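Local coordinates for Lmo0547 protein (Listeria monocytogenes, PDB 4R9N) that probably binds a sugar effector through this domain and so regulates transcription as a member of the SorC family of DNA-binding regulators, at residues G182-R187 with G238-I243; V150-P155 with K228-A233; E19-A24 with Y43-R48; E32-L37 with I63-N68. All coordinates share one frame; numbering follows the deposited sequence.

Contact 1. Residues G182-R187 with G238-I243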
loop_
_atom_site.group_PDB
_atom_site.type_symbol
_atom_site.label_atom_id
_atom_site.label_comp_id
_atom_site.label_asym_id
_atom_site.label_seq_id
_atom_site.Cartn_x
_atom_site.Cartn_y
_atom_site.Cartn_z
ATOM N N GLY A 182 9.342 -8.822 1.870
ATOM C CA GLY A 182 8.702 -7.549 1.523
ATOM C C GLY A 182 7.884 -6.980 2.657
ATOM O O GLY A 182 7.760 -7.574 3.748
ATOM N N ASP A 183 7.321 -5.809 2.410
ATOM C CA ASP A 183 6.344 -5.239 3.349
ATOM C C ASP A 183 5.198 -4.536 2.632
ATOM O O ASP A 183 5.362 -4.039 1.554
ATOM C CB ASP A 183 6.973 -4.335 4.393
ATOM C CG ASP A 183 7.701 -3.157 3.822
ATOM O OD1 ASP A 183 8.829 -3.341 3.296
ATOM O OD2 ASP A 183 7.210 -2.005 3.999
ATOM N N ILE A 184 4.040 -4.578 3.241
ATOM C CA ILE A 184 2.825 -3.866 2.792
ATOM C C ILE A 184 2.251 -3.286 4.090
ATOM O O ILE A 184 2.103 -4.030 5.086
ATOM C CB ILE A 184 1.779 -4.817 2.099
ATOM C CG1 ILE A 184 2.269 -5.221 0.705
ATOM C CG2 ILE A 184 0.434 -4.120 1.987
ATOM C CD1 ILE A 184 1.418 -6.305 0.057
ATOM N N ASN A 185 1.996 -1.976 4.116
ATOM C CA ASN A 185 1.381 -1.313 5.271
ATOM C C ASN A 185 2.214 -1.582 6.543
ATOM O O ASN A 185 1.663 -1.759 7.612
ATOM C CB ASN A 185 -0.084 -1.750 5.444
ATOM C CG ASN A 185 -0.905 -0.740 6.201
ATOM O OD1 ASN A 185 -0.811 0.487 5.931
ATOM N ND2 ASN A 185 -1.728 -1.225 7.133
ATOM N N SER A 186 3.544 -1.523 6.368
ATOM C CA SER A 186 4.511 -1.766 7.422
ATOM C C SER A 186 4.365 -3.130 8.117
ATOM O O SER A 186 4.763 -3.279 9.290
ATOM C CB SER A 186 4.458 -0.693 8.508
ATOM O OG SER A 186 5.544 -0.818 9.426
ATOM N N ARG A 187 3.825 -4.114 7.417
ATOM C CA ARG A 187 3.827 -5.500 7.887
ATOM C C ARG A 187 4.768 -6.295 6.946
ATOM O O ARG A 187 4.582 -6.254 5.735
ATOM C CB ARG A 187 2.450 -6.116 7.855
ATOM C CG ARG A 187 1.442 -5.421 8.696
ATOM C CD ARG A 187 1.814 -5.349 10.177
ATOM N NE ARG A 187 0.729 -4.775 10.959
ATOM C CZ ARG A 187 0.029 -5.401 11.910
ATOM N NH1 ARG A 187 0.240 -6.704 12.242
ATOM N NH2 ARG A 187 -0.922 -4.719 12.502
ATOM N N GLY A 238 -2.267 -13.889 -2.598
ATOM C CA GLY A 238 -3.612 -13.382 -2.733
ATOM C C GLY A 238 -3.885 -12.151 -1.907
ATOM O O GLY A 238 -5.013 -11.910 -1.496
ATOM N N LEU A 239 -2.865 -11.374 -1.608
ATOM C CA LEU A 239 -3.098 -10.167 -0.802
ATOM C C LEU A 239 -3.675 -9.015 -1.652
ATOM O O LEU A 239 -4.146 -8.033 -1.091
ATOM C CB LEU A 239 -1.813 -9.670 -0.226
ATOM C CG LEU A 239 -1.166 -10.647 0.744
ATOM C CD1 LEU A 239 0.194 -10.155 1.229
ATOM C CD2 LEU A 239 -2.136 -10.855 1.928
ATOM N N ILE A 240 -3.557 -9.137 -2.976
ATOM C CA ILE A 240 -3.776 -8.041 -3.916
ATOM C C ILE A 240 -4.754 -8.505 -4.964
ATOM O O ILE A 240 -4.619 -9.569 -5.554
ATOM C CB ILE A 240 -2.476 -7.643 -4.627
ATOM C CG1 ILE A 240 -1.525 -7.008 -3.646
ATOM C CG2 ILE A 240 -2.730 -6.749 -5.858
ATOM C CD1 ILE A 240 -0.075 -7.113 -4.083
ATOM N N ASP A 241 -5.675 -7.627 -5.283
ATOM C CA ASP A 241 -6.725 -7.868 -6.296
ATOM C C ASP A 241 -6.499 -7.134 -7.609
ATOM O O ASP A 241 -6.866 -7.641 -8.681
ATOM C CB ASP A 241 -8.087 -7.518 -5.710
ATOM C CG ASP A 241 -8.390 -8.317 -4.444
ATOM O OD1 ASP A 241 -8.413 -9.592 -4.555
ATOM O OD2 ASP A 241 -8.579 -7.705 -3.331
ATOM N N VAL A 242 -5.891 -5.955 -7.540
ATOM C CA VAL A 242 -5.722 -5.109 -8.689
ATOM C C VAL A 242 -4.295 -4.559 -8.559
ATOM O O VAL A 242 -3.861 -4.043 -7.461
ATOM C CB VAL A 242 -6.731 -3.917 -8.655
ATOM C CG1 VAL A 242 -6.429 -2.917 -9.764
ATOM C CG2 VAL A 242 -8.201 -4.405 -8.694
ATOM N N ILE A 243 -3.552 -4.665 -9.615
ATOM C CA ILE A 243 -2.228 -4.041 -9.666
ATOM C C ILE A 243 -2.144 -3.008 -10.725
ATOM O O ILE A 243 -2.769 -3.149 -11.831
ATOM C CB ILE A 243 -1.080 -5.038 -9.908
ATOM C CG1 ILE A 243 -1.260 -5.879 -11.161
ATOM C CG2 ILE A 243 -0.877 -5.927 -8.700
ATOM C CD1 ILE A 243 0.032 -6.609 -11.480
#
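Three aliphatic side chains, I184 against L239 and I240, join a beta hairpin to the run of chain that leads into strand 242-246 of the Rossmann-like parallel sheet. The contact is purely apolar, with no hydrogen bond across it and only 85 Å² buried. I184 supplies the whole of one side. A234 of helix 228-236 and L209 and L212 of helix 209-213 pack on I184 as well, which places it in the buried core.

Backbone bonds order each partner separately. On one side a type I' turn from I184 to R187 closes the two-stranded antiparallel sheet, with I184 and R187 bonded to each other in both directions. On the other, a Schellman motif ends helix 228-236 at G238, and L239 and I240 lead from it to strand 242-246.

Between these two ordered pieces the touching is done by methyl groups. The first two torsions of I184 (chi1 -73°, chi2 171°) stretch the CG1 branch out from the hairpin, and its end makes the contact. I184 CD1 lies 4.2 Å from L239 CD1, and the same methyl is 4.5 Å from I240 CD1, a looser approach.

Contact 2. Residues V150-P155 with K228-A233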
loop_
_atom_site.group_PDB
_atom_site.type_symbol
_atom_site.label_atom_id
_atom_site.label_comp_id
_atom_site.label_asym_id
_atom_site.label_seq_id
_atom_site.Cartn_x
_atom_site.Cartn_y
_atom_site.Cartn_z
ATOM N N VAL A 150 -2.579 0.356 -1.523
ATOM C CA VAL A 150 -1.342 0.111 -0.768
ATOM C C VAL A 150 -0.151 0.155 -1.743
ATOM O O VAL A 150 -0.305 -0.032 -2.967
ATOM C CB VAL A 150 -1.362 -1.239 -0.005
ATOM C CG1 VAL A 150 -2.498 -1.308 0.959
ATOM C CG2 VAL A 150 -1.399 -2.394 -0.990
ATOM N N GLY A 151 1.028 0.422 -1.182
ATOM C CA GLY A 151 2.315 0.192 -1.877
ATOM C C GLY A 151 2.909 -1.158 -1.475
ATOM O O GLY A 151 2.562 -1.743 -0.459
ATOM N N VAL A 152 3.893 -1.631 -2.217
ATOM C CA VAL A 152 4.593 -2.838 -1.818
ATOM C C VAL A 152 6.073 -2.436 -1.769
ATOM O O VAL A 152 6.585 -1.781 -2.686
ATOM C CB VAL A 152 4.416 -4.019 -2.798
ATOM C CG1 VAL A 152 5.158 -5.259 -2.277
ATOM C CG2 VAL A 152 2.965 -4.321 -3.015
ATOM N N SER A 153 6.771 -2.775 -0.700
ATOM C CA SER A 153 8.169 -2.371 -0.632
ATOM C C SER A 153 9.058 -3.505 -0.170
ATOM O O SER A 153 8.592 -4.572 0.180
ATOM C CB SER A 153 8.305 -1.151 0.284
ATOM O OG SER A 153 9.646 -0.663 0.187
ATOM N N SER A 154 10.359 -3.271 -0.242
ATOM C CA SER A 154 11.347 -4.244 0.182
ATOM C C SER A 154 12.134 -3.463 1.195
ATOM O O SER A 154 12.534 -2.349 0.886
ATOM C CB SER A 154 12.233 -4.658 -0.992
ATOM O OG SER A 154 13.388 -5.343 -0.532
ATOM N N PRO A 155 12.387 -4.036 2.388
ATOM C CA PRO A 155 13.141 -3.307 3.375
ATOM C C PRO A 155 14.637 -3.212 3.080
ATOM O O PRO A 155 15.318 -2.628 3.869
ATOM C CB PRO A 155 12.966 -4.151 4.635
ATOM C CG PRO A 155 12.873 -5.549 4.127
ATOM C CD PRO A 155 12.054 -5.392 2.863
ATOM N N LYS A 228 10.544 -6.843 -7.266
ATOM C CA LYS A 228 9.966 -8.047 -7.851
ATOM C C LYS A 228 9.666 -9.137 -6.864
ATOM O O LYS A 228 8.545 -9.668 -6.821
ATOM C CB LYS A 228 10.878 -8.605 -8.967
ATOM C CG LYS A 228 10.462 -9.964 -9.524
ATOM C CD LYS A 228 11.350 -10.304 -10.732
ATOM C CE LYS A 228 11.329 -11.754 -11.124
ATOM N NZ LYS A 228 12.052 -11.931 -12.447
ATOM N N GLU A 229 10.661 -9.517 -6.061
ATOM C CA GLU A 229 10.459 -10.581 -5.106
ATOM C C GLU A 229 9.316 -10.269 -4.133
ATOM O O GLU A 229 8.436 -11.111 -3.855
ATOM C CB GLU A 229 11.792 -10.852 -4.390
ATOM C CG GLU A 229 11.732 -11.872 -3.283
ATOM C CD GLU A 229 13.108 -12.121 -2.605
ATOM O OE1 GLU A 229 13.803 -11.167 -2.138
ATOM O OE2 GLU A 229 13.462 -13.289 -2.506
ATOM N N ALA A 230 9.312 -9.054 -3.611
ATOM C CA ALA A 230 8.254 -8.622 -2.691
ATOM C C ALA A 230 6.885 -8.675 -3.352
ATOM O O ALA A 230 5.926 -9.146 -2.798
ATOM C CB ALA A 230 8.529 -7.203 -2.244
ATOM N N LEU A 231 6.807 -8.135 -4.547
ATOM C CA LEU A 231 5.523 -8.112 -5.278
ATOM C C LEU A 231 4.992 -9.478 -5.643
ATOM O O LEU A 231 3.773 -9.832 -5.468
ATOM C CB LEU A 231 5.717 -7.243 -6.504
ATOM C CG LEU A 231 4.512 -7.041 -7.383
ATOM C CD1 LEU A 231 3.366 -6.473 -6.575
ATOM C CD2 LEU A 231 4.916 -6.079 -8.480
ATOM N N VAL A 232 5.909 -10.290 -6.131
ATOM C CA VAL A 232 5.540 -11.649 -6.502
ATOM C C VAL A 232 5.047 -12.452 -5.333
ATOM O O VAL A 232 4.015 -13.135 -5.422
ATOM C CB VAL A 232 6.657 -12.380 -7.261
ATOM C CG1 VAL A 232 6.367 -13.882 -7.341
ATOM C CG2 VAL A 232 6.772 -11.795 -8.663
ATOM N N ALA A 233 5.702 -12.326 -4.187
ATOM C CA ALA A 233 5.214 -13.008 -3.022
ATOM C C ALA A 233 3.834 -12.517 -2.594
ATOM O O ALA A 233 2.962 -13.312 -2.183
ATOM C CB ALA A 233 6.233 -12.867 -1.874
HETATM O O HOH W 1 12.871 -8.363 -1.155
#
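V152 and A230 meet where the C-terminal part of strand 147-151 and the chain that follows pass the start of helix 228-236. The close-packed part is small and mostly apolar. V152 CG1 sits 3.9 Å from A230 CB and also faces the backbone of the helix, 4.0 Å from L231 N, while V152 CG2 reaches L231 CD1 at 4.2 Å. The two methyls thus share the work: with CG1 anti to the backbone N (chi1 -178°), one branch settles on the helix surface and the other on the leucine, whose side chain runs at about a right angle to that of the valine. S153 turns its CB away from the helix and contributes its carbonyl instead, S153 O lying 3.6 Å from A230 CB. A220 of strand 217-221 also touches V152.

Further along, the fit gives way to water. S154 and E229 do not touch; a single water bridges them, accepting from S154 OG at 3.1 Å and donating to E229 OE1 at 3.1 Å. E229 is exposed, and its extended chain carries the carboxylate to this wetter margin. Close by, K227 NZ bonds to V152 O, so a polar link lies beside the apolar patch. Helices packed against a parallel sheet, here helix 228-236 between strands 217-221 and 242-246 in the chain, make up the Rossmann-like alpha/beta architecture of this putative sugar-binding domain.

Contact 3. Residues E19-A24 with Y43-R48; sequences EAIVVA and YTLSKR
E19 and R48 form a salt bridge between strand 19-23, at the edge of the chain's parallel sheet, and helix 30-49. R48 NH2 donates to E19 OE1 at 3.0 Å along a nearly straight path, with an angle of 166° at the hydrogen. The oxygen lies in the guanidinium plane and is met almost along its own C-O direction, although the carboxylate and guanidinium planes themselves are 51° apart. A water completes the link, donating to E19 OE1 at 3.0 Å and accepting from R48 NE at 2.6 Å, so that OE1 is gripped twice and the guanidinium edge uses two of its nitrogens. The extended E19 chain and the R48 chain, bent at chi3, run past each other in opposite directions. R48 NH1 has a second carboxylate partner in E18.

Inward from this pair the contact becomes apolar. I21 and T44 reach toward each other tip to tip, I21 CD1 and T44 CG2 being 3.8 Å apart, while L45 CD2 comes within 4.1 Å of I21 CD1. L45 continues onto V219 and L221, carrying the packing across the sheet. The strand and helix segments run nearly antiparallel, at 154°, as expected of a helix returning over a parallel sheet. E18 and E19 balance the charge of R48, and the bonds to NH1 and NH2 fix how its guanidinium is turned, fastening the partly exposed end of a contact otherwise made by methyl groups.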
loop_
_atom_site.group_PDB
_atom_site.type_symbol
_atom_site.label_atom_id
_atom_site.label_comp_id
_atom_site.label_asym_id
_atom_site.label_seq_id
_atom_site.Cartn_x
_atom_site.Cartn_y
_atom_site.Cartn_z
ATOM N N GLU A 19 -8.005 -7.427 -11.752
ATOM C CA GLU A 19 -7.575 -6.558 -12.824
ATOM C C GLU A 19 -6.109 -6.186 -12.747
ATOM O O GLU A 19 -5.559 -5.989 -11.660
ATOM C CB GLU A 19 -8.412 -5.265 -12.871
ATOM C CG GLU A 19 -8.078 -4.416 -14.107
ATOM C CD GLU A 19 -8.849 -3.110 -14.227
ATOM O OE1 GLU A 19 -9.519 -2.690 -13.246
ATOM O OE2 GLU A 19 -8.813 -2.480 -15.339
ATOM N N ALA A 20 -5.473 -6.057 -13.895
ATOM C CA ALA A 20 -4.121 -5.520 -13.998
ATOM C C ALA A 20 -4.149 -4.316 -14.921
ATOM O O ALA A 20 -4.695 -4.398 -16.033
ATOM C CB ALA A 20 -3.130 -6.601 -14.442
ATOM N N ILE A 21 -3.641 -3.182 -14.446
ATOM C CA ILE A 21 -3.525 -2.003 -15.252
ATOM C C ILE A 21 -2.047 -1.764 -15.576
ATOM O O ILE A 21 -1.219 -1.616 -14.648
ATOM C CB ILE A 21 -4.074 -0.805 -14.476
ATOM C CG1 ILE A 21 -5.564 -1.030 -14.176
ATOM C CG2 ILE A 21 -3.792 0.452 -15.285
ATOM C CD1 ILE A 21 -6.047 -0.331 -12.903
ATOM N N VAL A 22 -1.685 -1.885 -16.841
ATOM C CA VAL A 22 -0.295 -1.845 -17.213
ATOM C C VAL A 22 -0.082 -0.583 -17.992
ATOM O O VAL A 22 -0.778 -0.316 -18.984
ATOM C CB VAL A 22 0.168 -3.043 -18.090
ATOM C CG1 VAL A 22 1.616 -2.865 -18.432
ATOM C CG2 VAL A 22 0.010 -4.354 -17.363
ATOM N N VAL A 23 0.955 0.138 -17.610
ATOM C CA VAL A 23 1.205 1.467 -18.118
ATOM C C VAL A 23 2.385 1.398 -19.065
ATOM O O VAL A 23 3.415 0.878 -18.704
ATOM C CB VAL A 23 1.476 2.411 -16.900
ATOM C CG1 VAL A 23 2.113 3.690 -17.331
ATOM C CG2 VAL A 23 0.163 2.665 -16.150
ATOM N N ALA A 24 2.233 1.918 -20.276
ATOM C CA ALA A 24 3.279 1.849 -21.278
ATOM C C ALA A 24 4.294 2.928 -21.040
ATOM O O ALA A 24 3.961 4.084 -21.038
ATOM C CB ALA A 24 2.705 1.979 -22.690
ATOM N N TYR A 43 -5.688 8.594 -12.622
ATOM C CA TYR A 43 -6.717 8.725 -13.652
ATOM C C TYR A 43 -7.608 7.512 -13.657
ATOM O O TYR A 43 -8.839 7.644 -13.549
ATOM C CB TYR A 43 -6.107 8.948 -15.007
ATOM C CG TYR A 43 -7.106 8.869 -16.142
ATOM C CD1 TYR A 43 -8.160 9.781 -16.259
ATOM C CD2 TYR A 43 -7.015 7.866 -17.040
ATOM C CE1 TYR A 43 -9.093 9.697 -17.277
ATOM C CE2 TYR A 43 -7.920 7.764 -18.058
ATOM C CZ TYR A 43 -8.967 8.676 -18.184
ATOM O OH TYR A 43 -9.867 8.515 -19.246
ATOM N N THR A 44 -7.026 6.329 -13.727
ATOM C CA THR A 44 -7.804 5.139 -13.810
ATOM C C THR A 44 -8.509 4.765 -12.530
ATOM O O THR A 44 -9.713 4.389 -12.551
ATOM C CB THR A 44 -6.969 3.965 -14.264
ATOM O OG1 THR A 44 -6.500 4.251 -15.578
ATOM C CG2 THR A 44 -7.827 2.702 -14.307
ATOM N N LEU A 45 -7.816 4.909 -11.395
ATOM C CA LEU A 45 -8.424 4.552 -10.136
ATOM C C LEU A 45 -9.494 5.524 -9.647
ATOM O O LEU A 45 -10.401 5.077 -8.939
ATOM C CB LEU A 45 -7.388 4.304 -9.054
ATOM C CG LEU A 45 -6.369 3.164 -9.323
ATOM C CD1 LEU A 45 -5.362 3.133 -8.176
ATOM C CD2 LEU A 45 -6.969 1.766 -9.478
ATOM N N SER A 46 -9.457 6.784 -10.093
ATOM C CA SER A 46 -10.514 7.753 -9.730
ATOM C C SER A 46 -11.858 7.197 -10.171
ATOM O O SER A 46 -12.869 7.331 -9.472
ATOM C CB SER A 46 -10.276 9.140 -10.364
ATOM O OG SER A 46 -10.268 9.003 -11.757
ATOM N N LYS A 47 -11.867 6.477 -11.278
ATOM C CA LYS A 47 -13.118 5.882 -11.791
ATOM C C LYS A 47 -13.722 4.749 -10.921
ATOM O O LYS A 47 -14.914 4.645 -10.765
ATOM C CB LYS A 47 -12.904 5.341 -13.204
ATOM C CG LYS A 47 -13.130 6.367 -14.300
ATOM C CD LYS A 47 -11.898 7.081 -14.719
ATOM C CE LYS A 47 -11.919 7.405 -16.234
ATOM N NZ LYS A 47 -12.765 8.601 -16.485
ATOM N N ARG A 48 -12.867 3.936 -10.337
ATOM C CA ARG A 48 -13.242 2.907 -9.429
ATOM C C ARG A 48 -13.673 3.512 -8.096
ATOM O O ARG A 48 -14.706 3.093 -7.459
ATOM C CB ARG A 48 -12.019 2.025 -9.222
ATOM C CG ARG A 48 -12.257 0.674 -8.705
ATOM C CD ARG A 48 -10.949 -0.091 -8.672
ATOM N NE ARG A 48 -10.835 -1.057 -9.746
ATOM C CZ ARG A 48 -11.358 -2.272 -9.702
ATOM N NH1 ARG A 48 -12.088 -2.652 -8.641
ATOM N NH2 ARG A 48 -11.151 -3.102 -10.721
HETATM O O HOH W 2 -9.714 -0.056 -11.909
#

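Contact 4. Residues E32-L37 with I63-N68; sequences EALNFL and IRKFAN
K65 reaches from helix 61-69 to L34 and N35 of helix 30-49, and between residues 32-37 and 63-68 these three carry the contact. Following the 63-68 segment from its start, I63 turns to helix 96-107, where it packs on I99 and does not meet the 32-37 segment. R64 also faces that way, its NH2 making a salt bridge with D102. A separate bond stays within helix 61-69: R64 NH1 donates to N68 OD1 at 2.9 Å, one turn further on.

K65 is next and reaches across to helix 30-49. Its chain is extended as far as CE and then bends at chi4 (-63°), which brings the ammonium group round to the asparagine. K65 NZ donates to N35 OD1 at 2.8 Å, lying in the carbonyl plane with a C=O...donor angle of 145°. The methylene part of the same chain is used separately: it crosses L34 at about a right angle, with K65 CD 3.8 Å from L34 CG and K65 CE 3.8 Å from L34 CD2. A38, one turn beyond L34, also touches the lysine. F66 then points its ring to A41 and L45, later along helix 30-49, and A67 packs on I99. N68 ends the segment, exposed at the surface.

None of the three touching residues is fully buried. The lysine therefore serves both environments, its methylenes lying against a leucine while its charge is met by a neutral amide oxygen; no carboxylate takes part across these segments, so the bond is a charge-dipole one and not a salt bridge.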
loop_
_atom_site.group_PDB
_atom_site.type_symbol
_atom_site.label_atom_id
_atom_site.label_comp_id
_atom_site.label_asym_id
_atom_site.label_seq_id
_atom_site.Cartn_x
_atom_site.Cartn_y
_atom_site.Cartn_z
ATOM N N GLU A 32 11.307 8.472 -13.681
ATOM C CA GLU A 32 10.315 9.093 -14.601
ATOM C C GLU A 32 9.043 8.165 -14.798
ATOM O O GLU A 32 7.890 8.631 -14.887
ATOM C CB GLU A 32 10.957 9.385 -15.950
ATOM C CG GLU A 32 12.194 10.282 -15.830
ATOM C CD GLU A 32 13.103 10.242 -17.045
ATOM O OE1 GLU A 32 13.147 9.213 -17.755
ATOM O OE2 GLU A 32 13.756 11.276 -17.280
ATOM N N ALA A 33 9.296 6.871 -14.862
ATOM C CA ALA A 33 8.230 5.881 -14.939
ATOM C C ALA A 33 7.325 5.944 -13.683
ATOM O O ALA A 33 6.095 5.859 -13.787
ATOM C CB ALA A 33 8.848 4.512 -15.088
ATOM N N LEU A 34 7.934 6.081 -12.498
ATOM C CA LEU A 34 7.150 6.199 -11.252
ATOM C C LEU A 34 6.184 7.363 -11.272
ATOM O O LEU A 34 5.022 7.173 -10.856
ATOM C CB LEU A 34 8.065 6.300 -10.032
ATOM C CG LEU A 34 7.419 6.511 -8.674
ATOM C CD1 LEU A 34 6.513 5.372 -8.355
ATOM C CD2 LEU A 34 8.507 6.596 -7.591
ATOM N N ASN A 35 6.604 8.546 -11.733
ATOM C CA ASN A 35 5.686 9.680 -11.845
ATOM C C ASN A 35 4.526 9.462 -12.855
ATOM O O ASN A 35 3.388 9.838 -12.611
ATOM C CB ASN A 35 6.418 10.982 -12.194
ATOM C CG ASN A 35 7.356 11.418 -11.079
ATOM O OD1 ASN A 35 6.987 11.367 -9.910
ATOM N ND2 ASN A 35 8.583 11.760 -11.416
ATOM N N PHE A 36 4.855 8.842 -13.980
ATOM C CA PHE A 36 3.895 8.533 -14.980
ATOM C C PHE A 36 2.910 7.469 -14.449
ATOM O O PHE A 36 1.687 7.612 -14.644
ATOM C CB PHE A 36 4.660 8.002 -16.219
ATOM C CG PHE A 36 3.780 7.649 -17.358
ATOM C CD1 PHE A 36 2.918 8.568 -17.890
ATOM C CD2 PHE A 36 3.778 6.378 -17.867
ATOM C CE1 PHE A 36 2.092 8.226 -18.942
ATOM C CE2 PHE A 36 2.956 6.053 -18.949
ATOM C CZ PHE A 36 2.108 6.970 -19.458
ATOM N N LEU A 37 3.430 6.447 -13.769
ATOM C CA LEU A 37 2.575 5.413 -13.105
ATOM C C LEU A 37 1.615 6.065 -12.132
ATOM O O LEU A 37 0.423 5.748 -12.143
ATOM C CB LEU A 37 3.430 4.385 -12.422
ATOM C CG LEU A 37 2.757 3.266 -11.673
ATOM C CD1 LEU A 37 1.918 2.397 -12.583
ATOM C CD2 LEU A 37 3.865 2.410 -11.061
ATOM N N ILE A 63 2.287 6.132 -2.994
ATOM C CA ILE A 63 0.944 6.647 -2.670
ATOM C C ILE A 63 0.918 8.199 -2.560
ATOM O O ILE A 63 -0.064 8.808 -2.944
ATOM C CB ILE A 63 0.435 5.964 -1.413
ATOM C CG1 ILE A 63 0.191 4.472 -1.769
ATOM C CG2 ILE A 63 -0.902 6.550 -0.963
ATOM C CD1 ILE A 63 0.043 3.673 -0.563
ATOM N N ARG A 64 1.975 8.800 -2.006
ATOM C CA ARG A 64 2.070 10.273 -1.979
ATOM C C ARG A 64 1.984 10.864 -3.415
ATOM O O ARG A 64 1.224 11.793 -3.685
ATOM C CB ARG A 64 3.304 10.696 -1.237
ATOM C CG ARG A 64 3.532 12.190 -1.281
ATOM C CD ARG A 64 2.618 12.821 -0.242
ATOM N NE ARG A 64 1.476 13.388 -0.855
ATOM C CZ ARG A 64 0.503 14.016 -0.226
ATOM N NH1 ARG A 64 -0.435 14.560 -0.985
ATOM N NH2 ARG A 64 0.454 14.082 1.108
ATOM N N LYS A 65 2.743 10.286 -4.350
ATOM C CA LYS A 65 2.659 10.690 -5.730
ATOM C C LYS A 65 1.246 10.516 -6.332
ATOM O O LYS A 65 0.719 11.392 -7.023
ATOM C CB LYS A 65 3.742 9.961 -6.547
ATOM C CG LYS A 65 5.142 10.496 -6.288
ATOM C CD LYS A 65 6.240 9.644 -6.916
ATOM C CE LYS A 65 7.648 10.215 -6.617
ATOM N NZ LYS A 65 7.795 11.575 -7.220
ATOM N N PHE A 66 0.655 9.363 -6.100
ATOM C CA PHE A 66 -0.744 9.101 -6.496
ATOM C C PHE A 66 -1.641 10.198 -6.006
ATOM O O PHE A 66 -2.459 10.754 -6.742
ATOM C CB PHE A 66 -1.160 7.738 -5.966
ATOM C CG PHE A 66 -2.625 7.457 -6.017
ATOM C CD1 PHE A 66 -3.242 7.044 -7.195
ATOM C CD2 PHE A 66 -3.392 7.573 -4.876
ATOM C CE1 PHE A 66 -4.594 6.748 -7.209
ATOM C CE2 PHE A 66 -4.733 7.294 -4.901
ATOM C CZ PHE A 66 -5.330 6.893 -6.084
ATOM N N ALA A 67 -1.534 10.496 -4.731
ATOM C CA ALA A 67 -2.377 11.565 -4.159
ATOM C C ALA A 67 -2.130 12.948 -4.762
ATOM O O ALA A 67 -3.046 13.697 -4.977
ATOM C CB ALA A 67 -2.252 11.573 -2.639
ATOM N N ASN A 68 -0.891 13.282 -5.090
ATOM C CA ASN A 68 -0.587 14.551 -5.666
ATOM C C ASN A 68 -1.233 14.633 -7.045
ATOM O O ASN A 68 -1.647 15.736 -7.458
ATOM C CB ASN A 68 0.966 14.707 -5.812
ATOM C CG ASN A 68 1.672 14.930 -4.473
ATOM O OD1 ASN A 68 1.067 15.175 -3.436
ATOM N ND2 ASN A 68 2.969 14.818 -4.502
#

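In the fold
The four contacts sample a parallel sheet, its helices and a small antiparallel hairpin. Contacts 3 and 4 come first along the chain and interlock, since both use helix 30-49; their centres are about 13 Å apart. Contacts 2 and 1 follow, also alternating in sequence, with centres about 7 Å apart and a probable hydrogen bond from D183 N to S153 O (2.8 Å). Strands 19-23 and 242-246, neighbours in the sheet, join contact 3 to contact 1, about 17 Å between centres. Contact 4 reaches contact 2 where I63 packs on V150 and G151. Early and late parts of the chain are thus knitted into a single compact alpha/beta domain, the putative sugar-binding domain.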